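Local coordinates for protein glycoside hydrolase family 5 (PDB 6LA0) that probably hydrolyses beta-glucosidic bonds, as a secreted rutinosidase related to exo-1,3-beta-glucanases, at residues Ile172-Asn177 with Gln182-Glu187; Leu28-Glu31 with Gln37-Gly40; Ala318-Met323 with Gln328-Trp333; Ala205-Arg210 with Gln245-Gln250; Pro188-Thr193 with Asp260-Tyr265. All coordinates share one frame; numbering follows the deposited sequence.

Contact 1 (Ile172-Asn177 with Gln182-Glu187)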
# COMPACT_ATOMS: atom_id res chain seq x y z
N ILE A 172 5.57 -10.14 -12.83
CA ILE A 172 6.81 -9.97 -13.58
C ILE A 172 6.52 -9.80 -15.06
O ILE A 172 7.07 -8.91 -15.72
CB ILE A 172 7.76 -11.16 -13.33
CG1 ILE A 172 8.31 -11.14 -11.90
CG2 ILE A 172 8.90 -11.13 -14.32
CD1 ILE A 172 9.02 -12.44 -11.49
N SER A 173 5.65 -10.67 -15.60
CA SER A 173 5.31 -10.60 -17.02
C SER A 173 4.65 -9.27 -17.37
O SER A 173 5.00 -8.64 -18.37
CB SER A 173 4.41 -11.79 -17.38
OG SER A 173 3.87 -11.67 -18.69
N PHE A 174 3.70 -8.82 -16.53
CA PHE A 174 3.05 -7.52 -16.72
C PHE A 174 4.09 -6.39 -16.84
O PHE A 174 4.01 -5.55 -17.74
CB PHE A 174 2.09 -7.25 -15.56
CG PHE A 174 1.38 -5.91 -15.63
CD1 PHE A 174 1.96 -4.75 -15.12
CD2 PHE A 174 0.11 -5.83 -16.19
CE1 PHE A 174 1.29 -3.53 -15.19
CE2 PHE A 174 -0.57 -4.62 -16.26
CZ PHE A 174 0.02 -3.47 -15.76
N VAL A 175 5.06 -6.37 -15.92
CA VAL A 175 6.13 -5.37 -15.97
C VAL A 175 6.97 -5.53 -17.23
O VAL A 175 7.27 -4.55 -17.93
CB VAL A 175 7.00 -5.48 -14.70
CG1 VAL A 175 8.24 -4.59 -14.81
CG2 VAL A 175 6.18 -5.17 -13.47
N GLN A 176 7.36 -6.77 -17.55
CA GLN A 176 8.25 -7.01 -18.68
C GLN A 176 7.61 -6.59 -20.01
O GLN A 176 8.29 -6.07 -20.90
CB GLN A 176 8.65 -8.49 -18.73
CG GLN A 176 9.76 -8.85 -17.76
CD GLN A 176 11.05 -8.11 -18.04
OE1 GLN A 176 11.23 -6.97 -17.61
NE2 GLN A 176 11.97 -8.75 -18.78
N ASN A 177 6.30 -6.83 -20.16
CA ASN A 177 5.59 -6.52 -21.40
C ASN A 177 4.87 -5.18 -21.34
O ASN A 177 4.02 -4.89 -22.19
CB ASN A 177 4.62 -7.66 -21.73
CG ASN A 177 5.33 -8.99 -21.84
OD1 ASN A 177 5.00 -9.95 -21.14
ND2 ASN A 177 6.33 -9.04 -22.69
N GLN A 182 11.26 -0.22 -16.81
CA GLN A 182 12.05 0.62 -15.90
C GLN A 182 11.17 1.52 -15.02
O GLN A 182 11.70 2.25 -14.17
CB GLN A 182 13.03 1.47 -16.71
CG GLN A 182 12.36 2.49 -17.63
CD GLN A 182 12.07 1.93 -19.02
OE1 GLN A 182 12.16 0.72 -19.25
NE2 GLN A 182 11.71 2.81 -19.95
N SER A 183 9.86 1.46 -15.21
CA SER A 183 8.91 2.31 -14.51
C SER A 183 8.27 1.64 -13.30
O SER A 183 7.45 2.28 -12.63
CB SER A 183 7.79 2.75 -15.46
OG SER A 183 8.29 3.57 -16.49
N TYR A 184 8.60 0.39 -13.00
CA TYR A 184 7.84 -0.37 -12.01
C TYR A 184 8.72 -0.90 -10.89
O TYR A 184 9.84 -1.36 -11.13
CB TYR A 184 7.10 -1.54 -12.66
CG TYR A 184 6.09 -1.11 -13.71
CD1 TYR A 184 6.49 -0.85 -15.02
CD2 TYR A 184 4.75 -0.96 -13.39
CE1 TYR A 184 5.57 -0.45 -15.98
CE2 TYR A 184 3.83 -0.56 -14.33
CZ TYR A 184 4.24 -0.31 -15.63
OH TYR A 184 3.31 0.08 -16.56
N THR A 185 8.19 -0.86 -9.67
CA THR A 185 8.73 -1.55 -8.51
C THR A 185 7.73 -2.60 -8.07
O THR A 185 6.53 -2.31 -7.95
CB THR A 185 9.01 -0.54 -7.38
OG1 THR A 185 10.16 0.24 -7.71
CG2 THR A 185 9.22 -1.23 -6.04
N ILE A 186 8.20 -3.83 -7.83
CA ILE A 186 7.32 -4.94 -7.48
C ILE A 186 7.30 -5.13 -5.97
O ILE A 186 8.35 -5.38 -5.36
CB ILE A 186 7.72 -6.23 -8.22
CG1 ILE A 186 7.47 -6.07 -9.72
CG2 ILE A 186 6.95 -7.39 -7.65
CD1 ILE A 186 7.81 -7.31 -10.56
N GLU A 187 6.12 -5.03 -5.37
CA GLU A 187 5.94 -5.24 -3.93
C GLU A 187 5.11 -6.50 -3.69
O GLU A 187 3.87 -6.46 -3.82
CB GLU A 187 5.27 -4.01 -3.28
CG GLU A 187 5.07 -4.13 -1.75
CD GLU A 187 4.79 -2.79 -1.06
OE1 GLU A 187 4.11 -1.93 -1.66
OE2 GLU A 187 5.26 -2.60 0.08
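Val175 and Tyr184 bring the two backbones nearest to each other, their CA atoms 6.6 Å apart. Helix 172-176 and strand 184-187 run almost exactly antiparallel, with 177° between their directions and 9.7 Å between their axes. No hydrogen bond links them. The gap is filled by apolar side chains.

Val175 is the middle piece. Its two methyls straddle Tyr184 CB: CG2 lies 3.8 Å from that carbon and CG1 lies 3.9 Å from it. CG2 also meets Ile186 CD1, at 4.0 Å. Ile186 keeps CG1 anti to its carbonyl carbon and its chain extended (chi2 -179°). This carries CD1 up to the helix, where it also meets Ile172 CG1, 4.1 Å away and nearly at right angles. On the other flank Phe174 comes edge-on. Tyr184 CE2 lies at the edge of the Phe174 ring, near its plane and 4.0 Å from Phe174 CE1.

Neighbouring elements flank the contact. Phe174 and Tyr184 reach helix 110-125, while Ile172 packs on helix 209-229. Strand 184-187 pairs with strand 128-133, which comes before helix 158-176 in the chain. The unit is therefore a beta-alpha-beta crossover: the chain leaves one parallel strand, climbs the outer helix and returns into the next strand. This is the repeating layout of the TIM barrel expected for glycoside hydrolase family 5.

Contact 2 (Leu28-Glu31 with Gln37-Gly40)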
# COMPACT_ATOMS: atom_id res chain seq x y z
N LEU A 28 -8.71 -1.09 -6.60
CA LEU A 28 -8.65 -2.50 -6.97
C LEU A 28 -8.60 -3.41 -5.75
O LEU A 28 -8.65 -4.64 -5.91
CB LEU A 28 -7.43 -2.75 -7.88
CG LEU A 28 -7.28 -1.79 -9.06
CD1 LEU A 28 -5.96 -2.01 -9.77
CD2 LEU A 28 -8.43 -2.05 -10.04
N VAL A 29 -8.52 -2.83 -4.55
CA VAL A 29 -8.70 -3.51 -3.27
C VAL A 29 -9.81 -2.76 -2.54
O VAL A 29 -9.73 -1.53 -2.41
CB VAL A 29 -7.41 -3.48 -2.43
CG1 VAL A 29 -7.64 -4.07 -1.04
CG2 VAL A 29 -6.27 -4.21 -3.15
N GLN A 30 -10.83 -3.47 -2.08
CA GLN A 30 -11.98 -2.82 -1.45
C GLN A 30 -11.88 -2.90 0.06
O GLN A 30 -11.56 -3.95 0.62
CB GLN A 30 -13.31 -3.46 -1.91
CG GLN A 30 -13.43 -3.68 -3.42
CD GLN A 30 -13.17 -2.43 -4.22
OE1 GLN A 30 -13.56 -1.33 -3.82
NE2 GLN A 30 -12.50 -2.58 -5.35
N GLU A 31 -12.15 -1.76 0.73
CA GLU A 31 -12.12 -1.64 2.18
C GLU A 31 -13.26 -0.75 2.65
O GLU A 31 -13.63 0.21 1.96
CB GLU A 31 -10.79 -1.07 2.67
CG GLU A 31 -9.57 -1.89 2.30
CD GLU A 31 -8.29 -1.24 2.76
OE1 GLU A 31 -8.23 -0.84 3.94
OE2 GLU A 31 -7.36 -1.12 1.93
N GLN A 37 -20.30 5.21 1.08
CA GLN A 37 -21.51 5.02 0.29
C GLN A 37 -21.47 3.71 -0.47
O GLN A 37 -22.47 2.99 -0.53
CB GLN A 37 -21.70 6.18 -0.69
CG GLN A 37 -22.82 5.92 -1.71
CD GLN A 37 -23.58 7.17 -2.11
OE1 GLN A 37 -23.15 8.29 -1.85
NE2 GLN A 37 -24.73 6.98 -2.75
N PHE A 38 -20.32 3.39 -1.06
CA PHE A 38 -20.18 2.10 -1.73
C PHE A 38 -20.37 0.97 -0.73
O PHE A 38 -21.08 -0.00 -1.02
CB PHE A 38 -18.82 2.00 -2.40
CG PHE A 38 -18.52 0.64 -2.96
CD1 PHE A 38 -19.11 0.21 -4.14
CD2 PHE A 38 -17.67 -0.23 -2.29
CE1 PHE A 38 -18.84 -1.05 -4.64
CE2 PHE A 38 -17.40 -1.48 -2.79
CZ PHE A 38 -18.00 -1.89 -3.97
N TRP A 39 -19.76 1.07 0.45
CA TRP A 39 -19.83 -0.07 1.36
C TRP A 39 -21.24 -0.26 1.91
O TRP A 39 -21.72 -1.40 1.99
CB TRP A 39 -18.82 0.07 2.50
CG TRP A 39 -18.44 -1.29 3.06
CD1 TRP A 39 -18.99 -1.90 4.15
CD2 TRP A 39 -17.46 -2.20 2.53
NE1 TRP A 39 -18.39 -3.13 4.34
CE2 TRP A 39 -17.46 -3.34 3.36
CE3 TRP A 39 -16.57 -2.16 1.45
CZ2 TRP A 39 -16.61 -4.43 3.14
CZ3 TRP A 39 -15.71 -3.23 1.24
CH2 TRP A 39 -15.75 -4.36 2.08
N GLY A 40 -21.93 0.83 2.25
CA GLY A 40 -23.31 0.70 2.69
C GLY A 40 -24.20 0.02 1.66
O GLY A 40 -24.99 -0.86 1.99
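The indole of Trp39 meets Gln30 at its edge, with Gln30 CB in the ring plane and 4.0 Å from CZ3. The same corner of the indole also touches the backbone of the next residue, where Glu31 C lies 3.8 Å from CZ3. The Phe38 ring meets the amide of Gln30, with OE1 4.0 Å from CE2. Amide and ring planes stand 62° apart, and the two side chains cross at about a right angle. Elsewhere Phe38 makes a cation-pi contact with Arg67 and meets the ring of Tyr42.

Gln30 reaches Phe38 through a folded chain. CG is anti to the carbonyl carbon, and a bend at chi2 (-54°) brings the amide round beside the phenyl ring. Its CB is left facing the indole, so one side chain serves both aromatics of the helix.

The polar ends find their partners outside the two segments. Gln30 NE2 bonds to Trp27 O, and OE1 takes a weak bond from Arg67 NE. Trp39 NE1 is tied to Ala46 O, at a different part of the ring from the corner that touches the loop. Leu52 of helix 49-56 packs against both Phe38 and Trp39.

Between segments 28-31 and 37-40 there is thus van der Waals contact and no hydrogen bond. Polar groups sit close to the aromatics, but their hydrogen bonds go elsewhere. Those outer bonds probably help to orient the Gln30 amide and the indole, and the fit rests on shape rather than on direct polar bonds.

Contact 3 (Ala318-Met323 with Gln328-Trp333)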
# COMPACT_ATOMS: atom_id res chain seq x y z
N ALA A 318 4.63 18.78 7.12
CA ALA A 318 5.69 18.36 8.03
C ALA A 318 6.00 16.87 7.87
O ALA A 318 7.16 16.46 8.03
CB ALA A 318 5.29 18.65 9.48
N GLY A 319 4.98 16.06 7.57
CA GLY A 319 5.23 14.65 7.29
C GLY A 319 6.01 14.45 6.00
O GLY A 319 6.97 13.68 5.96
N LEU A 320 5.61 15.16 4.94
CA LEU A 320 6.36 15.11 3.68
C LEU A 320 7.83 15.47 3.91
O LEU A 320 8.72 14.80 3.37
CB LEU A 320 5.72 16.06 2.66
CG LEU A 320 4.40 15.58 2.05
CD1 LEU A 320 3.64 16.71 1.34
CD2 LEU A 320 4.65 14.41 1.11
N ASP A 321 8.08 16.52 4.69
CA ASP A 321 9.44 16.95 5.02
C ASP A 321 10.23 15.85 5.73
O ASP A 321 11.37 15.55 5.36
CB ASP A 321 9.39 18.18 5.92
CG ASP A 321 8.92 19.43 5.19
OD1 ASP A 321 8.77 19.38 3.96
OD2 ASP A 321 8.71 20.46 5.86
N ALA A 322 9.63 15.25 6.76
CA ALA A 322 10.31 14.25 7.58
C ALA A 322 10.66 13.00 6.78
O ALA A 322 11.77 12.47 6.87
CB ALA A 322 9.43 13.90 8.77
N MET A 323 9.71 12.48 6.01
CA MET A 323 9.99 11.24 5.31
C MET A 323 10.93 11.45 4.13
O MET A 323 11.63 10.51 3.72
CB MET A 323 8.69 10.57 4.87
CG MET A 323 7.83 10.03 6.04
SD MET A 323 6.12 10.51 5.86
CE MET A 323 5.46 10.01 7.43
N GLN A 328 13.46 7.75 1.53
CA GLN A 328 13.43 8.04 0.08
C GLN A 328 12.10 8.68 -0.34
O GLN A 328 11.84 8.73 -1.49
CB GLN A 328 13.71 6.77 -0.75
CG GLN A 328 14.93 6.00 -0.27
CD GLN A 328 16.20 6.81 -0.31
OE1 GLN A 328 16.59 7.32 -1.34
NE2 GLN A 328 16.85 6.93 0.82
N GLY A 329 11.29 9.11 0.62
CA GLY A 329 10.01 9.73 0.28
C GLY A 329 8.83 8.98 0.86
O GLY A 329 9.00 8.11 1.72
N SER A 330 7.62 9.26 0.36
CA SER A 330 6.42 8.75 1.00
C SER A 330 5.27 8.69 0.00
O SER A 330 5.26 9.40 -1.01
CB SER A 330 6.02 9.63 2.20
OG SER A 330 5.61 10.89 1.74
N CYS A 331 4.29 7.83 0.31
CA CYS A 331 3.01 7.80 -0.39
C CYS A 331 1.89 7.96 0.63
O CYS A 331 1.76 7.14 1.54
CB CYS A 331 2.80 6.48 -1.15
SG CYS A 331 3.69 6.37 -2.73
N TYR A 332 1.05 8.98 0.45
CA TYR A 332 -0.04 9.19 1.40
C TYR A 332 -1.14 8.15 1.21
O TYR A 332 -1.41 7.70 0.09
CB TYR A 332 -0.61 10.61 1.24
CG TYR A 332 -1.40 11.10 2.43
CD1 TYR A 332 -0.77 11.75 3.50
CD2 TYR A 332 -2.78 10.93 2.49
CE1 TYR A 332 -1.50 12.19 4.61
CE2 TYR A 332 -3.52 11.38 3.60
CZ TYR A 332 -2.87 12.01 4.64
OH TYR A 332 -3.62 12.44 5.73
N TRP A 333 -1.78 7.76 2.32
CA TRP A 333 -3.00 6.96 2.28
C TRP A 333 -4.18 7.88 2.59
O TRP A 333 -4.39 8.24 3.75
CB TRP A 333 -2.95 5.80 3.27
CG TRP A 333 -4.07 4.83 3.02
CD1 TRP A 333 -5.37 4.93 3.46
CD2 TRP A 333 -4.01 3.63 2.24
NE1 TRP A 333 -6.11 3.86 2.99
CE2 TRP A 333 -5.30 3.05 2.25
CE3 TRP A 333 -2.99 2.98 1.53
CZ2 TRP A 333 -5.59 1.87 1.58
CZ3 TRP A 333 -3.28 1.80 0.87
CH2 TRP A 333 -4.58 1.26 0.90
O HOH W 1 7.96 12.30 1.84
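Ser330 and Met323 form the close-packed part of this contact. Ser330 CB lies 3.8 Å from Met323 SD and 3.9 Å from Met323 CB. The methionine chain starts toward the strand and then bends at chi2 (133°). SD settles by the serine, while the end of the side chain leads away from the strand segment. Leu320 adds CD2 beside Ser330 OG, 3.7 Å away. Trp299 of strand 294-303 touches both Met323 and Ser330.

The turn from helix 312-326 into strand 329-332 is close in backbone but weakly bonded. Met323 CA and Gly329 CA are 5.3 Å apart. Gly329 N points to Met323 O, but at 3.4 Å and 138° this hydrogen bond is weak. Met323 O has a second partner in Ser327 OG. At the Gly329 phi of 120° a CB would be jammed against Gln328 O, and the backbone shape itself calls for glycine.

The looser side is the gap between Leu320 O and Ser330 OG. One water bridges helix and strand there. It accepts a bond from Ser330 OG at 2.7 Å and donates one to Leu320 O at 3.0 Å. The serine hydroxyl thus donates to the water, although its direct neighbours across the contact are Leu320 CD2 and the Met323 side chain.

Direct polar bonding is sparse. Sulfur and carbon packing supplies the close fit, and the polar link consists of one weak backbone bond and the water bridge.

Contact 4 (Ala205-Arg210 with Gln245-Gln250)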
# COMPACT_ATOMS: atom_id res chain seq x y z
N ALA A 205 5.76 -6.83 17.65
CA ALA A 205 5.26 -8.09 18.20
C ALA A 205 4.12 -8.69 17.38
O ALA A 205 3.69 -9.81 17.68
CB ALA A 205 4.81 -7.90 19.64
N ALA A 206 3.63 -7.98 16.37
CA ALA A 206 2.55 -8.52 15.55
C ALA A 206 2.98 -9.72 14.71
O ALA A 206 2.11 -10.41 14.18
CB ALA A 206 1.98 -7.43 14.65
N LEU A 207 4.29 -9.97 14.58
CA LEU A 207 4.81 -11.09 13.81
C LEU A 207 5.79 -11.85 14.69
O LEU A 207 6.80 -11.29 15.13
CB LEU A 207 5.51 -10.63 12.52
CG LEU A 207 6.03 -11.68 11.53
CD1 LEU A 207 4.91 -12.51 10.88
CD2 LEU A 207 6.90 -11.04 10.46
N SER A 208 5.51 -13.14 14.92
CA SER A 208 6.39 -14.01 15.68
C SER A 208 7.63 -14.36 14.86
O SER A 208 7.67 -14.20 13.64
CB SER A 208 5.66 -15.30 16.07
OG SER A 208 5.51 -16.16 14.94
N ASP A 209 8.67 -14.85 15.56
CA ASP A 209 9.86 -15.31 14.83
C ASP A 209 9.55 -16.52 13.96
O ASP A 209 10.13 -16.67 12.88
CB ASP A 209 10.99 -15.63 15.80
CG ASP A 209 11.44 -14.43 16.59
OD1 ASP A 209 11.65 -13.35 15.98
OD2 ASP A 209 11.57 -14.57 17.82
N ARG A 210 8.65 -17.39 14.41
CA ARG A 210 8.23 -18.52 13.59
C ARG A 210 7.60 -18.05 12.28
O ARG A 210 7.94 -18.53 11.20
CB ARG A 210 7.25 -19.39 14.37
CG ARG A 210 6.80 -20.60 13.60
CD ARG A 210 6.26 -21.68 14.53
NE ARG A 210 5.80 -22.81 13.74
CZ ARG A 210 4.52 -23.05 13.45
NH1 ARG A 210 3.57 -22.21 13.90
NH2 ARG A 210 4.19 -24.11 12.73
N GLN A 245 16.35 -2.90 10.36
CA GLN A 245 17.50 -3.60 10.93
C GLN A 245 17.19 -5.04 11.33
O GLN A 245 18.12 -5.86 11.43
CB GLN A 245 18.05 -2.83 12.13
CG GLN A 245 18.71 -1.52 11.74
CD GLN A 245 17.77 -0.34 11.83
OE1 GLN A 245 16.58 -0.43 11.47
NE2 GLN A 245 18.28 0.78 12.32
N TYR A 246 15.91 -5.37 11.57
CA TYR A 246 15.52 -6.73 11.92
C TYR A 246 15.74 -7.68 10.75
O TYR A 246 16.03 -8.87 10.97
CB TYR A 246 14.05 -6.76 12.35
CG TYR A 246 13.48 -8.14 12.64
CD1 TYR A 246 12.98 -8.95 11.61
CD2 TYR A 246 13.45 -8.65 13.94
CE1 TYR A 246 12.47 -10.22 11.87
CE2 TYR A 246 12.93 -9.93 14.21
CZ TYR A 246 12.44 -10.70 13.16
OH TYR A 246 11.93 -11.96 13.39
N TRP A 247 15.61 -7.20 9.52
CA TRP A 247 15.69 -8.04 8.33
C TRP A 247 17.02 -7.95 7.61
O TRP A 247 17.36 -8.85 6.82
CB TRP A 247 14.59 -7.66 7.32
CG TRP A 247 13.19 -7.78 7.83
CD1 TRP A 247 12.37 -6.76 8.25
CD2 TRP A 247 12.42 -8.99 7.96
NE1 TRP A 247 11.16 -7.26 8.65
CE2 TRP A 247 11.15 -8.63 8.48
CE3 TRP A 247 12.68 -10.34 7.71
CZ2 TRP A 247 10.15 -9.57 8.74
CZ3 TRP A 247 11.68 -11.27 7.96
CH2 TRP A 247 10.43 -10.88 8.47
N SER A 248 17.78 -6.89 7.85
CA SER A 248 18.85 -6.55 6.93
C SER A 248 20.00 -7.55 6.97
O SER A 248 20.68 -7.75 5.96
CB SER A 248 19.36 -5.14 7.23
OG SER A 248 20.10 -5.10 8.43
N ASN A 249 20.21 -8.22 8.10
CA ASN A 249 21.32 -9.16 8.14
C ASN A 249 20.91 -10.58 7.78
O ASN A 249 21.75 -11.48 7.80
CB ASN A 249 22.00 -9.12 9.51
CG ASN A 249 22.89 -7.91 9.67
OD1 ASN A 249 22.56 -6.97 10.40
ND2 ASN A 249 23.99 -7.89 8.93
N GLN A 250 19.65 -10.78 7.41
CA GLN A 250 19.19 -12.06 6.88
C GLN A 250 19.16 -12.08 5.36
O GLN A 250 18.70 -13.06 4.77
CB GLN A 250 17.79 -12.38 7.43
CG GLN A 250 17.58 -11.97 8.90
CD GLN A 250 16.37 -12.64 9.54
OE1 GLN A 250 16.13 -13.83 9.35
NE2 GLN A 250 15.59 -11.87 10.30
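Two torsions bring Tyr246 and Asp209 together. Tyr246 has CG anti to its backbone N (chi1 176°) and stretches toward helix 209-229. Asp209 turns CG beside its own N (chi1 -62°), which brings the carboxylate to the phenol. In this TIM barrel family the contact joins the N-terminal end of helix 209-229 to the short, weakly bonded helix 244-248. The helix start is itself marked by Ser208 at the N-cap, whose OG caps Gly211 N.

The phenol OH donates to Asp209 OD1 over 3.0 Å. OD1 accepts it through its anti lone pair, the one away from OD2. OD1 lies at the ring edge, in its plane, and carboxylate and ring are 8° from coplanar. Asp209 is exposed, and this is the outer side of the contact. Lys242 makes a cation-pi contact with the Tyr246 ring and also bonds to Leu207 O. It thereby ties both segments from outside them.

The inner side is apolar. Leu207 CD2 comes to the edge of the Trp247 indole, in its plane and 4.0 Å from CZ2. The two side chains cross at about a right angle. Trp247 NE1 bonds to Gly239 O, which helps to set how the indole is turned, and Ala212 of helix 209-229 packs on Leu207, Tyr246 and Trp247.

Within segment 245-250, Gln250 NE2 closes back on Tyr246 O at 3.1 Å in a nearly straight bond. One face of the indole carries Tyr246 CD1, 3.6 Å above the plane and over its centre.

Contact 5 (Pro188-Thr193 with Asp260-Tyr265)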
# COMPACT_ATOMS: atom_id res chain seq x y z
N PRO A 188 5.73 -7.62 -3.34
CA PRO A 188 5.06 -8.93 -3.38
C PRO A 188 4.22 -9.29 -2.16
O PRO A 188 3.64 -10.38 -2.15
CB PRO A 188 6.24 -9.89 -3.53
CG PRO A 188 7.35 -9.21 -2.73
CD PRO A 188 7.17 -7.74 -3.01
N MET A 189 4.10 -8.42 -1.16
CA MET A 189 3.18 -8.66 -0.04
C MET A 189 2.99 -7.35 0.72
O MET A 189 3.65 -6.36 0.45
CB MET A 189 3.71 -9.76 0.90
CG MET A 189 4.86 -9.30 1.78
SD MET A 189 5.95 -10.62 2.36
CE MET A 189 4.81 -11.71 3.21
N ASN A 190 2.07 -7.38 1.69
CA ASN A 190 1.72 -6.20 2.46
C ASN A 190 1.28 -6.62 3.85
O ASN A 190 0.40 -7.47 3.99
CB ASN A 190 0.60 -5.40 1.77
CG ASN A 190 0.15 -4.21 2.59
OD1 ASN A 190 0.82 -3.17 2.62
ND2 ASN A 190 -0.97 -4.35 3.28
N GLU A 191 1.91 -6.02 4.87
CA GLU A 191 1.60 -6.18 6.29
C GLU A 191 1.30 -7.62 6.74
O GLU A 191 0.24 -7.89 7.31
CB GLU A 191 0.46 -5.24 6.70
CG GLU A 191 0.83 -3.77 6.52
CD GLU A 191 -0.25 -2.80 6.99
OE1 GLU A 191 -1.35 -3.28 7.37
OE2 GLU A 191 -0.01 -1.57 6.98
N PRO A 192 2.25 -8.55 6.57
CA PRO A 192 2.05 -9.90 7.12
C PRO A 192 2.17 -9.90 8.64
O PRO A 192 3.18 -9.44 9.19
CB PRO A 192 3.17 -10.71 6.47
CG PRO A 192 4.27 -9.70 6.24
CD PRO A 192 3.52 -8.44 5.83
N THR A 193 1.14 -10.42 9.31
CA THR A 193 1.18 -10.60 10.76
C THR A 193 0.54 -11.94 11.12
O THR A 193 -0.38 -12.40 10.44
CB THR A 193 0.44 -9.48 11.52
OG1 THR A 193 -0.95 -9.48 11.16
CG2 THR A 193 1.04 -8.12 11.21
N ASP A 260 9.62 -1.00 2.62
CA ASP A 260 8.42 -0.17 2.73
C ASP A 260 7.97 -0.19 4.19
O ASP A 260 7.60 -1.25 4.71
CB ASP A 260 7.31 -0.71 1.82
CG ASP A 260 5.95 -0.03 2.08
OD1 ASP A 260 5.93 1.02 2.75
OD2 ASP A 260 4.92 -0.54 1.59
N VAL A 261 8.02 0.98 4.87
CA VAL A 261 7.50 1.08 6.23
C VAL A 261 6.21 1.89 6.23
O VAL A 261 6.04 2.81 5.42
CB VAL A 261 8.53 1.69 7.21
CG1 VAL A 261 9.83 0.85 7.25
CG2 VAL A 261 8.84 3.17 6.87
N HIS A 262 5.31 1.56 7.16
CA HIS A 262 4.02 2.22 7.33
C HIS A 262 3.95 2.90 8.70
O HIS A 262 4.29 2.30 9.72
CB HIS A 262 2.87 1.21 7.17
CG HIS A 262 2.82 0.58 5.81
ND1 HIS A 262 1.91 -0.40 5.48
CD2 HIS A 262 3.55 0.81 4.70
CE1 HIS A 262 2.09 -0.76 4.22
NE2 HIS A 262 3.09 -0.05 3.72
N THR A 263 3.48 4.14 8.72
CA THR A 263 3.46 4.93 9.95
C THR A 263 2.12 5.62 10.09
O THR A 263 1.79 6.48 9.27
CB THR A 263 4.59 5.97 9.95
OG1 THR A 263 5.84 5.33 9.68
CG2 THR A 263 4.65 6.70 11.30
N TYR A 264 1.37 5.26 11.14
CA TYR A 264 0.07 5.84 11.43
C TYR A 264 -0.00 6.33 12.87
O TYR A 264 0.79 5.93 13.73
CB TYR A 264 -1.05 4.83 11.18
CG TYR A 264 -1.30 4.51 9.72
CD1 TYR A 264 -1.88 5.46 8.88
CD2 TYR A 264 -0.99 3.26 9.20
CE1 TYR A 264 -2.14 5.17 7.54
CE2 TYR A 264 -1.25 2.95 7.85
CZ TYR A 264 -1.82 3.91 7.03
OH TYR A 264 -2.09 3.61 5.70
N TYR A 265 -1.01 7.19 13.14
CA TYR A 265 -1.14 7.86 14.43
C TYR A 265 -2.55 7.84 15.01
O TYR A 265 -2.76 8.43 16.08
CB TYR A 265 -0.66 9.32 14.30
CG TYR A 265 0.77 9.43 13.83
CD1 TYR A 265 1.81 9.43 14.75
CD2 TYR A 265 1.08 9.53 12.48
CE1 TYR A 265 3.13 9.51 14.33
CE2 TYR A 265 2.40 9.61 12.05
CZ TYR A 265 3.42 9.60 12.99
OH TYR A 265 4.75 9.68 12.60
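His262 and Glu191 are joined by the hydrogen bond that crosses this contact. ND1 donates to Glu191 OE2 at 2.7 Å, with an N-H...O angle of 173°. The oxygen lies in the imidazole plane and is met on its anti side. The carboxylate is turned 57° from the ring. Glu191 reaches His262 with its chain extended beyond CG.

A second hydrogen bond holds the far nitrogen. NE2 donates to Asp260 OD2, two residues earlier on the same strand, at 2.9 Å. This bond is less straight, and the donor sits above the carboxylate plane. Hydrogen bonds at both nitrogens hold the rotation of the ring.

Between the nitrogens there is a close C-H contact. Asn190 OD1 lies 3.2 Å from His262 CE1, near the ring plane. The stronger tie of that amide oxygen is to Arg89 NH2.

A backbone bond probably helps to place the acid. Glu191 has an unusual positive phi (43°), and its N is bonded to Gln238 OE1. Side chains meet on the strand side. Tyr264 OH bonds to Glu298 OE1, and Glu298 also packs on Asn190 and His262.

All three touching residues are buried. Asn190, Glu191 and Pro192 follow strand 184-187 as the Asn-Glu-Pro signature of this family of TIM-barrel glycosidases. In relatives this glutamate is the acid/base and a glutamate placed like Glu298 is the nucleophile. The arrangement is consistent with the active-site cleft at the C-terminal ends of the barrel strands.

Overall arrangement
Contacts 1, 2, 3 and 5 are buried, while contact 4 is partly exposed. Contact 5 lies nearest the centre of the chain, its own centre about 7 Å away, and is made by carboxylates, an imidazole and an amide. Contacts 1 and 3 join outer helices to 184-187 and 329-332, two strands of the barrel wall. Contact 1 is purely apolar, and contact 3 adds a weak backbone bond and a water bridge. Contact 2 rests on aromatic shape and touches contact 3 through Glu31 and Trp333. Trp333 also packs on Tyr264 of contact 5. Contact 4 meets contact 5 where Ala206 and Leu207 lie on Pro192 and Thr193. Contact 1 reaches contact 5 through Glu187, close to Asp260.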